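Local atomic coordinates of erythrocyte membrane protein 1 (Plasmodium falciparum, PDB entry 6S8T), a protein that binds the human adhesion receptor ICAM-1 through the DBLbeta domain described here, probably so that infected erythrocytes can attach to host cells. Residues 117-122 with 150-155; 180-185 with 259-264; 290-295 with 392-397; 297-302 with 419-424. All blocks are in the same frame, centred on the assembly; numbering follows the deposited sequence.

Interaction 1: residues 117-122 with 150-155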
# COMPACT_ATOMS: atom_id res chain seq x y z
N HIS A 117 -10.58 2.74 1.63
CA HIS A 117 -11.83 2.20 1.12
C HIS A 117 -11.70 0.75 0.67
O HIS A 117 -12.41 0.31 -0.25
CB HIS A 117 -12.35 3.08 -0.02
CG HIS A 117 -12.47 4.52 0.35
ND1 HIS A 117 -13.33 4.97 1.33
CD2 HIS A 117 -11.83 5.62 -0.12
CE1 HIS A 117 -13.22 6.29 1.44
NE2 HIS A 117 -12.32 6.70 0.57
N MET A 118 -10.81 -0.01 1.30
CA MET A 118 -10.61 -1.41 0.98
C MET A 118 -11.84 -2.23 1.37
O MET A 118 -12.51 -1.95 2.36
CB MET A 118 -9.36 -1.92 1.70
CG MET A 118 -8.75 -3.19 1.14
SD MET A 118 -7.08 -3.44 1.79
CE MET A 118 -6.81 -5.15 1.37
N CYS A 119 -12.13 -3.27 0.57
CA CYS A 119 -13.33 -4.08 0.75
C CYS A 119 -13.06 -5.21 1.75
O CYS A 119 -12.82 -6.36 1.38
CB CYS A 119 -13.82 -4.64 -0.58
SG CYS A 119 -14.38 -3.43 -1.80
N THR A 120 -13.12 -4.87 3.03
CA THR A 120 -12.90 -5.83 4.11
C THR A 120 -14.09 -5.90 5.06
O THR A 120 -13.94 -6.29 6.23
CB THR A 120 -11.63 -5.50 4.88
OG1 THR A 120 -11.72 -4.16 5.39
CG2 THR A 120 -10.42 -5.60 3.97
N SER A 121 -15.28 -5.55 4.58
CA SER A 121 -16.45 -5.46 5.45
C SER A 121 -16.87 -6.83 5.98
O SER A 121 -17.36 -6.92 7.11
CB SER A 121 -17.60 -4.79 4.71
OG SER A 121 -18.72 -4.62 5.55
N ASN A 122 -16.71 -7.89 5.19
CA ASN A 122 -17.02 -9.22 5.68
C ASN A 122 -16.11 -9.60 6.84
O ASN A 122 -16.55 -10.23 7.81
CB ASN A 122 -16.92 -10.25 4.55
CG ASN A 122 -15.52 -10.34 3.97
OD1 ASN A 122 -14.86 -9.33 3.74
ND2 ASN A 122 -15.05 -11.57 3.74
N LYS A 150 -10.87 -11.32 -3.69
CA LYS A 150 -11.45 -11.32 -5.03
C LYS A 150 -12.35 -10.11 -5.25
O LYS A 150 -12.27 -9.45 -6.30
CB LYS A 150 -12.23 -12.61 -5.27
CG LYS A 150 -13.08 -12.58 -6.54
CD LYS A 150 -13.80 -13.90 -6.78
CE LYS A 150 -14.77 -13.79 -7.95
NZ LYS A 150 -15.85 -12.79 -7.69
N MET A 151 -13.21 -9.79 -4.28
CA MET A 151 -14.11 -8.65 -4.45
C MET A 151 -13.35 -7.33 -4.40
O MET A 151 -13.75 -6.37 -5.07
CB MET A 151 -15.20 -8.68 -3.38
CG MET A 151 -16.13 -9.89 -3.48
SD MET A 151 -17.54 -9.81 -2.36
CE MET A 151 -18.45 -8.42 -3.03
N ASP A 152 -12.26 -7.25 -3.63
CA ASP A 152 -11.50 -6.00 -3.59
C ASP A 152 -10.74 -5.80 -4.90
O ASP A 152 -10.64 -4.66 -5.39
CB ASP A 152 -10.54 -5.99 -2.40
CG ASP A 152 -9.92 -4.62 -2.16
OD1 ASP A 152 -10.67 -3.65 -1.93
OD2 ASP A 152 -8.67 -4.52 -2.20
N ALA A 153 -10.21 -6.88 -5.48
CA ALA A 153 -9.54 -6.77 -6.77
C ALA A 153 -10.52 -6.37 -7.87
O ALA A 153 -10.19 -5.56 -8.74
CB ALA A 153 -8.87 -8.09 -7.12
N ASP A 154 -11.73 -6.93 -7.85
CA ASP A 154 -12.73 -6.57 -8.85
C ASP A 154 -13.15 -5.11 -8.70
O ASP A 154 -13.34 -4.40 -9.70
CB ASP A 154 -13.93 -7.50 -8.76
CG ASP A 154 -14.98 -7.22 -9.82
OD1 ASP A 154 -14.67 -7.37 -11.02
OD2 ASP A 154 -16.12 -6.87 -9.46
N GLU A 155 -13.29 -4.63 -7.46
CA GLU A 155 -13.68 -3.25 -7.23
C GLU A 155 -12.58 -2.27 -7.64
O GLU A 155 -12.88 -1.16 -8.10
CB GLU A 155 -14.06 -3.05 -5.77
CG GLU A 155 -14.84 -1.78 -5.48
CD GLU A 155 -16.26 -1.84 -6.00
OE1 GLU A 155 -16.79 -2.96 -6.16
OE2 GLU A 155 -16.86 -0.77 -6.25
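The carboxylate of Asp152 is the flat group of this contact, and one of its faces receives both the backbone N-H of Cys119 and the side chain of Met118. The amide of Cys119 donates to Asp152 OD1 at 2.9 Å. The bond is nearly straight at the hydrogen (163°), yet it reaches the oxygen from above the carboxylate plane, 52° out of it. Over the same face, Met118 CG stands 3.6 Å from Asp152 OD2, and the extended methionine chain runs at about a right angle to the aspartate. Asp152 can reach the turn because CG is anti to its backbone N (chi1 -169°), which carries the carboxylate off helix 137-163. The turn it meets is an inverse gamma turn centred on Cys119, closed by a weak bond from Thr120 N to Met118 O; it leads into the short helix 121-124 of the Duffy binding domain. Cys119 CB lies 3.6 Å from Asp152 OD1. Its sulfur, paired with Cys80 in a disulfide, packs 4.0 Å from Glu155 CB, one helical turn beyond Asp152. The disulfide ties the loop that carries Cys80 to the turn at Cys119, and Cys80 itself packs against Glu155. Asp152 is buried, and its charge has further partners: Arg89 forms a salt bridge to OD1, while Ser185 OG of helix 172-194 probably hydrogen-bonds to OD2. Glu155, bent at chi2, instead turns its carboxylate to Arg159, and the remainder of the Met118 chain continues toward Ser185, Asp188 and Leu189 of helix 172-194.

Interaction 2: residues 180-185 with 259-264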
# COMPACT_ATOMS: atom_id res chain seq x y z
N ARG A 180 -0.44 -2.59 -10.26
CA ARG A 180 0.26 -2.26 -9.02
C ARG A 180 -0.72 -2.08 -7.86
O ARG A 180 -0.42 -2.47 -6.73
CB ARG A 180 1.11 -0.99 -9.20
CG ARG A 180 2.43 -1.20 -9.95
CD ARG A 180 3.35 0.01 -9.84
NE ARG A 180 2.72 1.24 -10.35
CZ ARG A 180 2.82 1.66 -11.61
NH1 ARG A 180 2.21 2.79 -11.97
NH2 ARG A 180 3.51 0.97 -12.50
N ALA A 181 -1.88 -1.48 -8.12
CA ALA A 181 -2.86 -1.26 -7.07
C ALA A 181 -3.38 -2.57 -6.50
O ALA A 181 -3.62 -2.69 -5.30
CB ALA A 181 -4.02 -0.40 -7.59
N VAL A 182 -3.57 -3.58 -7.37
CA VAL A 182 -3.99 -4.89 -6.89
C VAL A 182 -2.88 -5.56 -6.09
O VAL A 182 -3.14 -6.29 -5.13
CB VAL A 182 -4.46 -5.76 -8.08
CG1 VAL A 182 -4.88 -7.14 -7.62
CG2 VAL A 182 -5.62 -5.07 -8.82
N ARG A 183 -1.61 -5.31 -6.45
CA ARG A 183 -0.51 -5.86 -5.67
C ARG A 183 -0.40 -5.17 -4.32
O ARG A 183 -0.09 -5.81 -3.31
CB ARG A 183 0.80 -5.75 -6.46
CG ARG A 183 0.82 -6.61 -7.71
CD ARG A 183 1.96 -6.25 -8.65
NE ARG A 183 3.26 -6.37 -8.00
CZ ARG A 183 4.42 -6.18 -8.62
NH1 ARG A 183 4.44 -5.86 -9.91
NH2 ARG A 183 5.56 -6.30 -7.95
N TYR A 184 -0.65 -3.86 -4.27
CA TYR A 184 -0.69 -3.14 -3.00
C TYR A 184 -1.80 -3.68 -2.10
O TYR A 184 -1.62 -3.77 -0.88
CB TYR A 184 -0.89 -1.64 -3.24
CG TYR A 184 0.26 -0.94 -3.92
CD1 TYR A 184 1.58 -1.28 -3.63
CD2 TYR A 184 0.04 0.08 -4.84
CE1 TYR A 184 2.64 -0.64 -4.24
CE2 TYR A 184 1.09 0.73 -5.46
CZ TYR A 184 2.39 0.37 -5.15
OH TYR A 184 3.44 1.01 -5.76
N SER A 185 -2.96 -4.02 -2.67
CA SER A 185 -4.06 -4.55 -1.87
C SER A 185 -3.75 -5.94 -1.34
O SER A 185 -4.11 -6.28 -0.21
CB SER A 185 -5.35 -4.57 -2.69
OG SER A 185 -6.34 -5.37 -2.06
N GLN A 259 -2.75 -19.04 -2.41
CA GLN A 259 -4.17 -19.21 -2.69
C GLN A 259 -4.92 -17.90 -2.58
O GLN A 259 -5.95 -17.72 -3.24
CB GLN A 259 -4.77 -20.25 -1.75
CG GLN A 259 -4.29 -21.67 -1.99
CD GLN A 259 -4.88 -22.66 -1.00
OE1 GLN A 259 -4.36 -22.85 0.10
NE2 GLN A 259 -5.98 -23.30 -1.40
N VAL A 260 -4.43 -16.97 -1.76
CA VAL A 260 -5.04 -15.66 -1.68
C VAL A 260 -4.81 -14.89 -2.98
O VAL A 260 -5.74 -14.30 -3.54
CB VAL A 260 -4.51 -14.89 -0.45
CG1 VAL A 260 -4.99 -13.46 -0.47
CG2 VAL A 260 -4.95 -15.60 0.83
N TRP A 261 -3.57 -14.92 -3.48
CA TRP A 261 -3.27 -14.25 -4.75
C TRP A 261 -3.99 -14.89 -5.92
O TRP A 261 -4.31 -14.21 -6.90
CB TRP A 261 -1.76 -14.24 -4.99
CG TRP A 261 -1.36 -13.62 -6.30
CD1 TRP A 261 -0.84 -14.25 -7.39
CD2 TRP A 261 -1.47 -12.24 -6.66
NE1 TRP A 261 -0.60 -13.35 -8.40
CE2 TRP A 261 -0.99 -12.11 -7.98
CE3 TRP A 261 -1.93 -11.09 -6.00
CZ2 TRP A 261 -0.95 -10.88 -8.65
CZ3 TRP A 261 -1.89 -9.88 -6.66
CH2 TRP A 261 -1.41 -9.78 -7.97
N ARG A 262 -4.25 -16.20 -5.85
CA ARG A 262 -5.02 -16.86 -6.90
C ARG A 262 -6.43 -16.30 -6.99
O ARG A 262 -7.00 -16.20 -8.08
CB ARG A 262 -5.05 -18.37 -6.67
CG ARG A 262 -3.91 -19.13 -7.32
CD ARG A 262 -3.98 -20.61 -7.01
NE ARG A 262 -5.34 -21.15 -7.17
CZ ARG A 262 -5.83 -21.63 -8.30
NH1 ARG A 262 -5.08 -21.64 -9.40
NH2 ARG A 262 -7.07 -22.09 -8.35
N ALA A 263 -7.02 -15.95 -5.84
CA ALA A 263 -8.35 -15.36 -5.85
C ALA A 263 -8.36 -14.01 -6.54
O ALA A 263 -9.36 -13.64 -7.17
CB ALA A 263 -8.87 -15.24 -4.42
N MET A 264 -7.26 -13.26 -6.45
CA MET A 264 -7.14 -11.99 -7.15
C MET A 264 -6.80 -12.17 -8.63
O MET A 264 -7.12 -11.30 -9.44
CB MET A 264 -6.08 -11.11 -6.47
CG MET A 264 -6.48 -10.62 -5.08
SD MET A 264 -5.22 -9.61 -4.29
CE MET A 264 -6.16 -8.82 -2.99
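Trp261 points the six-membered end of its indole edge-on at the backbone of helix 180-185, where Val182 O lies close to the ring plane, 4.1 Å from Trp261 CZ3. The same carbon touches Val182 CG1 at 4.2 Å, the valine and the indole crossing at about a right angle. Trp261 CG is anti to its backbone N (chi1 178°), and this extended start swings the ring across the gap between the helices. Trp261 CH2 also meets the aliphatic part of Arg183, CG coming obliquely to 3.9 Å. The guanidinium does not stack on the indole: its plane stands 78° from the ring, and the group is drawn off to Asp288 by a salt bridge and to the backbone O of Asp277. The indole N-H is likewise spent elsewhere, on the carbonyl of Tyr280. Beside the tryptophan, the extended side chain of Met264 slides past Val182 in the opposite sense and brings SD to 4.2 Å from Val182 CG1. Met264 CE reaches on toward Ser185 OG, which in the conformer modelled here probably also bonds to Asp152. The two helical segments run roughly antiparallel (146° between their directions) with axes 11.2 Å apart, so that Trp261 and Met264 bridge the gap to Val182 and its carbonyl. Within the helical Duffy binding domain, helix 137-163 covers this pair: Ile156 lies on Ser185, Ala149 on Met264 and Val145 on Val260. Phe186 of helix 172-194 meets Trp261 edge to face, and Leu268 of helix 246-268 packs on both Val182 and Trp261.

Interaction 3: residues 290-295 with 392-397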
# COMPACT_ATOMS: atom_id res chain seq x y z
N TYR A 290 6.29 -8.59 1.44
CA TYR A 290 7.47 -8.60 2.30
C TYR A 290 8.19 -7.26 2.33
O TYR A 290 9.24 -7.15 2.97
CB TYR A 290 8.45 -9.70 1.87
CG TYR A 290 7.84 -11.07 1.95
CD1 TYR A 290 7.83 -11.78 3.15
CD2 TYR A 290 7.27 -11.66 0.84
CE1 TYR A 290 7.27 -13.04 3.22
CE2 TYR A 290 6.70 -12.91 0.90
CZ TYR A 290 6.71 -13.60 2.09
OH TYR A 290 6.14 -14.85 2.14
N ILE A 291 7.68 -6.25 1.64
CA ILE A 291 8.22 -4.90 1.72
C ILE A 291 7.47 -4.18 2.84
O ILE A 291 6.23 -4.21 2.86
CB ILE A 291 8.09 -4.16 0.38
CG1 ILE A 291 8.94 -4.85 -0.69
CG2 ILE A 291 8.48 -2.70 0.53
CD1 ILE A 291 8.88 -4.18 -2.04
N PRO A 292 8.16 -3.54 3.78
CA PRO A 292 7.46 -2.86 4.88
C PRO A 292 6.39 -1.90 4.37
O PRO A 292 6.61 -1.15 3.41
CB PRO A 292 8.59 -2.12 5.61
CG PRO A 292 9.81 -2.96 5.34
CD PRO A 292 9.63 -3.50 3.94
N GLN A 293 5.24 -1.92 5.04
CA GLN A 293 4.07 -1.17 4.57
C GLN A 293 4.36 0.33 4.49
O GLN A 293 3.86 1.01 3.58
CB GLN A 293 2.87 -1.45 5.47
CG GLN A 293 1.57 -0.75 5.06
CD GLN A 293 0.39 -1.18 5.91
OE1 GLN A 293 0.27 -0.80 7.07
NE2 GLN A 293 -0.49 -1.99 5.33
N ARG A 294 5.15 0.87 5.42
CA ARG A 294 5.45 2.30 5.39
C ARG A 294 6.19 2.69 4.12
O ARG A 294 6.06 3.83 3.64
CB ARG A 294 6.25 2.71 6.62
CG ARG A 294 6.41 4.22 6.80
CD ARG A 294 7.26 4.57 8.02
NE ARG A 294 6.67 4.08 9.27
CZ ARG A 294 5.78 4.76 9.99
NH1 ARG A 294 5.35 5.95 9.59
NH2 ARG A 294 5.30 4.23 11.12
N LEU A 295 6.97 1.78 3.54
CA LEU A 295 7.66 2.08 2.29
C LEU A 295 6.75 1.90 1.09
O LEU A 295 6.87 2.65 0.11
CB LEU A 295 8.91 1.21 2.15
CG LEU A 295 10.00 1.44 3.21
CD1 LEU A 295 11.10 0.38 3.10
CD2 LEU A 295 10.60 2.83 3.09
N VAL A 392 13.63 -1.39 10.90
CA VAL A 392 15.06 -1.42 11.19
C VAL A 392 15.71 -2.66 10.59
O VAL A 392 16.81 -2.59 10.04
CB VAL A 392 15.30 -1.34 12.71
CG1 VAL A 392 16.76 -1.64 13.03
CG2 VAL A 392 14.91 0.03 13.24
N HIS A 393 15.03 -3.81 10.68
CA HIS A 393 15.59 -5.03 10.10
C HIS A 393 15.73 -4.92 8.59
O HIS A 393 16.74 -5.35 8.02
CB HIS A 393 14.73 -6.24 10.47
CG HIS A 393 15.31 -7.54 10.01
ND1 HIS A 393 14.73 -8.30 9.01
CD2 HIS A 393 16.42 -8.21 10.39
CE1 HIS A 393 15.45 -9.39 8.81
NE2 HIS A 393 16.49 -9.36 9.63
N PHE A 394 14.73 -4.35 7.92
CA PHE A 394 14.81 -4.18 6.47
C PHE A 394 15.96 -3.25 6.09
O PHE A 394 16.75 -3.55 5.19
CB PHE A 394 13.48 -3.66 5.93
CG PHE A 394 13.40 -3.61 4.43
CD1 PHE A 394 13.02 -4.73 3.70
CD2 PHE A 394 13.69 -2.45 3.74
CE1 PHE A 394 12.94 -4.69 2.32
CE2 PHE A 394 13.62 -2.40 2.36
CZ PHE A 394 13.24 -3.52 1.65
N PHE A 395 16.07 -2.11 6.78
CA PHE A 395 17.15 -1.17 6.50
C PHE A 395 18.52 -1.74 6.86
O PHE A 395 19.51 -1.42 6.19
CB PHE A 395 16.91 0.15 7.25
CG PHE A 395 16.02 1.12 6.53
CD1 PHE A 395 15.83 1.04 5.16
CD2 PHE A 395 15.37 2.13 7.23
CE1 PHE A 395 15.02 1.95 4.49
CE2 PHE A 395 14.55 3.04 6.57
CZ PHE A 395 14.38 2.95 5.20
N LYS A 396 18.60 -2.59 7.88
CA LYS A 396 19.89 -3.20 8.23
C LYS A 396 20.37 -4.14 7.13
O LYS A 396 21.55 -4.13 6.77
CB LYS A 396 19.79 -3.95 9.55
CG LYS A 396 20.06 -3.11 10.78
CD LYS A 396 20.12 -3.98 12.02
CE LYS A 396 20.77 -3.24 13.18
NZ LYS A 396 22.18 -2.86 12.86
N GLU A 397 19.47 -4.96 6.59
CA GLU A 397 19.86 -5.84 5.49
C GLU A 397 20.16 -5.05 4.22
O GLU A 397 21.02 -5.46 3.43
CB GLU A 397 18.76 -6.87 5.25
CG GLU A 397 18.63 -7.92 6.34
CD GLU A 397 19.92 -8.69 6.55
OE1 GLU A 397 20.68 -8.34 7.49
OE2 GLU A 397 20.19 -9.63 5.78
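Phe394 pushes its ring into the bend where the chain passes from Tyr290 into helix 293-319, and Pro292 forms the floor of that hollow. Pro292 CD sits over one face of the ring, 3.8 Å from its centroid and 18° off the normal, a CH-pi contact. The neighbouring Pro292 CG extends the touch to the root of the ring, 3.8 Å from Phe394 CG. With CG anti to the backbone N (chi1 -173°), the phenylalanine projects from helix 388-402 directly at the proline. Leu295, in the first turn of helix 293-319, supplies the complementary bump. Its CD1 comes obliquely to Phe394, 3.8 Å from CE2, on the same side of the ring plane as the proline, while CD2 faces Phe395 at a looser 4.3 Å from CZ. The forked end of the leucine is shared between two successive aromatic rings. Pro292 occupies the N-cap position, which places this packing at the start of the helix. Met391 adds to the patch from helix 388-402, touching Pro292 and Leu295, and Tyr365 of helix 335-372 touches Leu295. Every side-chain contact here is apolar, so the join rests on shape and dispersion, with the CH-pi contact its one directional element.

Interaction 4: residues 297-302 with 419-424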
# COMPACT_ATOMS: atom_id res chain seq x y z
N TRP A 297 3.46 2.47 1.01
CA TRP A 297 2.58 3.64 0.96
C TRP A 297 3.30 4.89 0.48
O TRP A 297 2.70 5.73 -0.20
CB TRP A 297 1.95 3.86 2.34
CG TRP A 297 0.94 2.82 2.73
CD1 TRP A 297 0.55 1.73 2.00
CD2 TRP A 297 0.18 2.77 3.95
NE1 TRP A 297 -0.41 1.01 2.68
CE2 TRP A 297 -0.65 1.63 3.88
CE3 TRP A 297 0.12 3.58 5.09
CZ2 TRP A 297 -1.52 1.28 4.91
CZ3 TRP A 297 -0.74 3.24 6.11
CH2 TRP A 297 -1.56 2.10 6.01
N MET A 298 4.59 5.03 0.82
CA MET A 298 5.37 6.17 0.34
C MET A 298 5.52 6.14 -1.18
O MET A 298 5.36 7.17 -1.84
CB MET A 298 6.75 6.19 1.01
CG MET A 298 7.70 7.28 0.50
SD MET A 298 9.34 7.27 1.27
CE MET A 298 10.12 5.89 0.43
N VAL A 299 5.84 4.97 -1.74
CA VAL A 299 5.92 4.84 -3.20
C VAL A 299 4.56 5.14 -3.83
O VAL A 299 4.48 5.78 -4.89
CB VAL A 299 6.43 3.44 -3.59
CG1 VAL A 299 6.41 3.26 -5.11
CG2 VAL A 299 7.83 3.19 -3.04
N GLU A 300 3.48 4.68 -3.20
CA GLU A 300 2.14 4.97 -3.71
C GLU A 300 1.79 6.45 -3.55
O GLU A 300 1.07 7.01 -4.38
CB GLU A 300 1.11 4.08 -3.01
CG GLU A 300 -0.32 4.14 -3.58
CD GLU A 300 -1.24 3.09 -2.96
OE1 GLU A 300 -0.79 2.36 -2.05
OE2 GLU A 300 -2.42 2.97 -3.39
N TRP A 301 2.30 7.09 -2.49
CA TRP A 301 2.10 8.53 -2.31
C TRP A 301 2.76 9.32 -3.44
O TRP A 301 2.20 10.30 -3.93
CB TRP A 301 2.65 8.98 -0.95
CG TRP A 301 2.42 10.44 -0.62
CD1 TRP A 301 1.45 10.95 0.21
CD2 TRP A 301 3.18 11.57 -1.08
NE1 TRP A 301 1.56 12.32 0.28
CE2 TRP A 301 2.61 12.73 -0.50
CE3 TRP A 301 4.28 11.72 -1.93
CZ2 TRP A 301 3.10 14.01 -0.75
CZ3 TRP A 301 4.77 12.99 -2.18
CH2 TRP A 301 4.18 14.12 -1.58
N ALA A 302 3.95 8.90 -3.86
CA ALA A 302 4.66 9.63 -4.90
C ALA A 302 3.97 9.48 -6.25
O ALA A 302 3.95 10.42 -7.05
CB ALA A 302 6.11 9.16 -4.99
N GLY A 419 15.82 9.41 -2.61
CA GLY A 419 16.61 8.42 -3.31
C GLY A 419 15.88 7.10 -3.49
O GLY A 419 15.96 6.47 -4.54
N TYR A 420 15.14 6.68 -2.45
CA TYR A 420 14.34 5.46 -2.56
C TYR A 420 13.30 5.58 -3.67
O TYR A 420 13.08 4.63 -4.43
CB TYR A 420 13.66 5.15 -1.22
CG TYR A 420 13.05 3.77 -1.15
CD1 TYR A 420 11.81 3.49 -1.72
CD2 TYR A 420 13.72 2.73 -0.50
CE1 TYR A 420 11.26 2.21 -1.65
CE2 TYR A 420 13.18 1.46 -0.43
CZ TYR A 420 11.96 1.21 -1.01
OH TYR A 420 11.43 -0.06 -0.93
N ILE A 421 12.65 6.74 -3.78
CA ILE A 421 11.62 6.93 -4.81
C ILE A 421 12.24 6.83 -6.20
O ILE A 421 11.70 6.16 -7.09
CB ILE A 421 10.90 8.28 -4.61
CG1 ILE A 421 10.02 8.25 -3.36
CG2 ILE A 421 10.07 8.64 -5.85
CD1 ILE A 421 8.94 7.19 -3.39
N HIS A 422 13.39 7.47 -6.41
CA HIS A 422 14.02 7.42 -7.72
C HIS A 422 14.60 6.05 -8.04
O HIS A 422 14.88 5.77 -9.21
CB HIS A 422 15.10 8.50 -7.83
CG HIS A 422 14.55 9.89 -7.97
ND1 HIS A 422 13.89 10.31 -9.10
CD2 HIS A 422 14.55 10.94 -7.12
CE1 HIS A 422 13.51 11.57 -8.94
NE2 HIS A 422 13.90 11.97 -7.75
N GLN A 423 14.77 5.18 -7.04
CA GLN A 423 15.26 3.83 -7.28
C GLN A 423 14.13 2.83 -7.51
O GLN A 423 14.26 1.94 -8.36
CB GLN A 423 16.12 3.36 -6.10
CG GLN A 423 17.50 3.99 -6.04
CD GLN A 423 18.42 3.48 -7.13
OE1 GLN A 423 18.97 4.27 -7.91
NE2 GLN A 423 18.60 2.17 -7.20
N GLU A 424 13.02 2.96 -6.77
CA GLU A 424 11.96 1.96 -6.78
C GLU A 424 10.61 2.50 -7.22
O GLU A 424 9.68 1.70 -7.42
CB GLU A 424 11.81 1.33 -5.39
CG GLU A 424 13.12 0.87 -4.76
CD GLU A 424 13.70 -0.35 -5.45
OE1 GLU A 424 12.96 -1.02 -6.21
OE2 GLU A 424 14.90 -0.65 -5.23
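Glu424, whose backbone O lies 4.3 Å from Val299 CG1, has its OE2 gripped twice, by the hydroxyl of Tyr414 and by the backbone N of Ala16. These bonds hold the carboxylate away from helix 297-302, and Glu424 CG lies over one face of the Tyr420 ring, toward its rim, 3.8 Å above the plane. At the edge of that ring, and in its plane, Val299 CG2 approaches CE1 at 3.8 Å, valine and tyrosine crossing at about a right angle. Met298 meets the same ring from another direction: its chain is extended as far as SD and then bends (chi3 77°), bringing CE to 3.6 Å from Tyr420 CD1. Ile421 has more of its surface covered by the other segment than any other residue here. Its CD1 nestles against helix 297-302 among Met298, Val299 and Ala302, 3.8 Å from Ala302 CB and equally close to Val299 CA. The methyl rests against the small Ala302 and the backbone at Val299, and the CA atoms of Val299 and Ile421 come within 6.3 Å. The two helical segments cross steeply, at -79°, which confines the contact to one patch. It joins the early turns of the long helix 293-319 to the short helix 417-424. Helix 335-372 closes over the patch, with Ile361 and Tyr365 on Met298, Tyr365 on Tyr420 and Trp358 on Ile421. Between the segments the chemistry is apolar methyl and ring packing, so cohesion depends on fit, while the polar end of Glu424 fixes the end of helix 417-424 to other parts of the chain.

In the fold
All four contacts are buried, but only interaction 1 carries a polar bond between its segments. It touches interaction 2, about 11 Å away between centres, through Asp152 and Ser185, and both belong to the Duffy binding domain. Interactions 3 and 4 share helix 293-319: its start meets helix 388-402 and its next turns meet helix 417-424, with Tyr420 OH near Leu295 and Ile291. Tyr184, on the helix of interaction 2, packs on Val299 and Glu300 and so connects that region with interaction 4. Chemistry shifts accordingly, from a buried carboxylate beside a disulfide, through mixed aromatic and thioether packing, to the apolar joins made by the later helices.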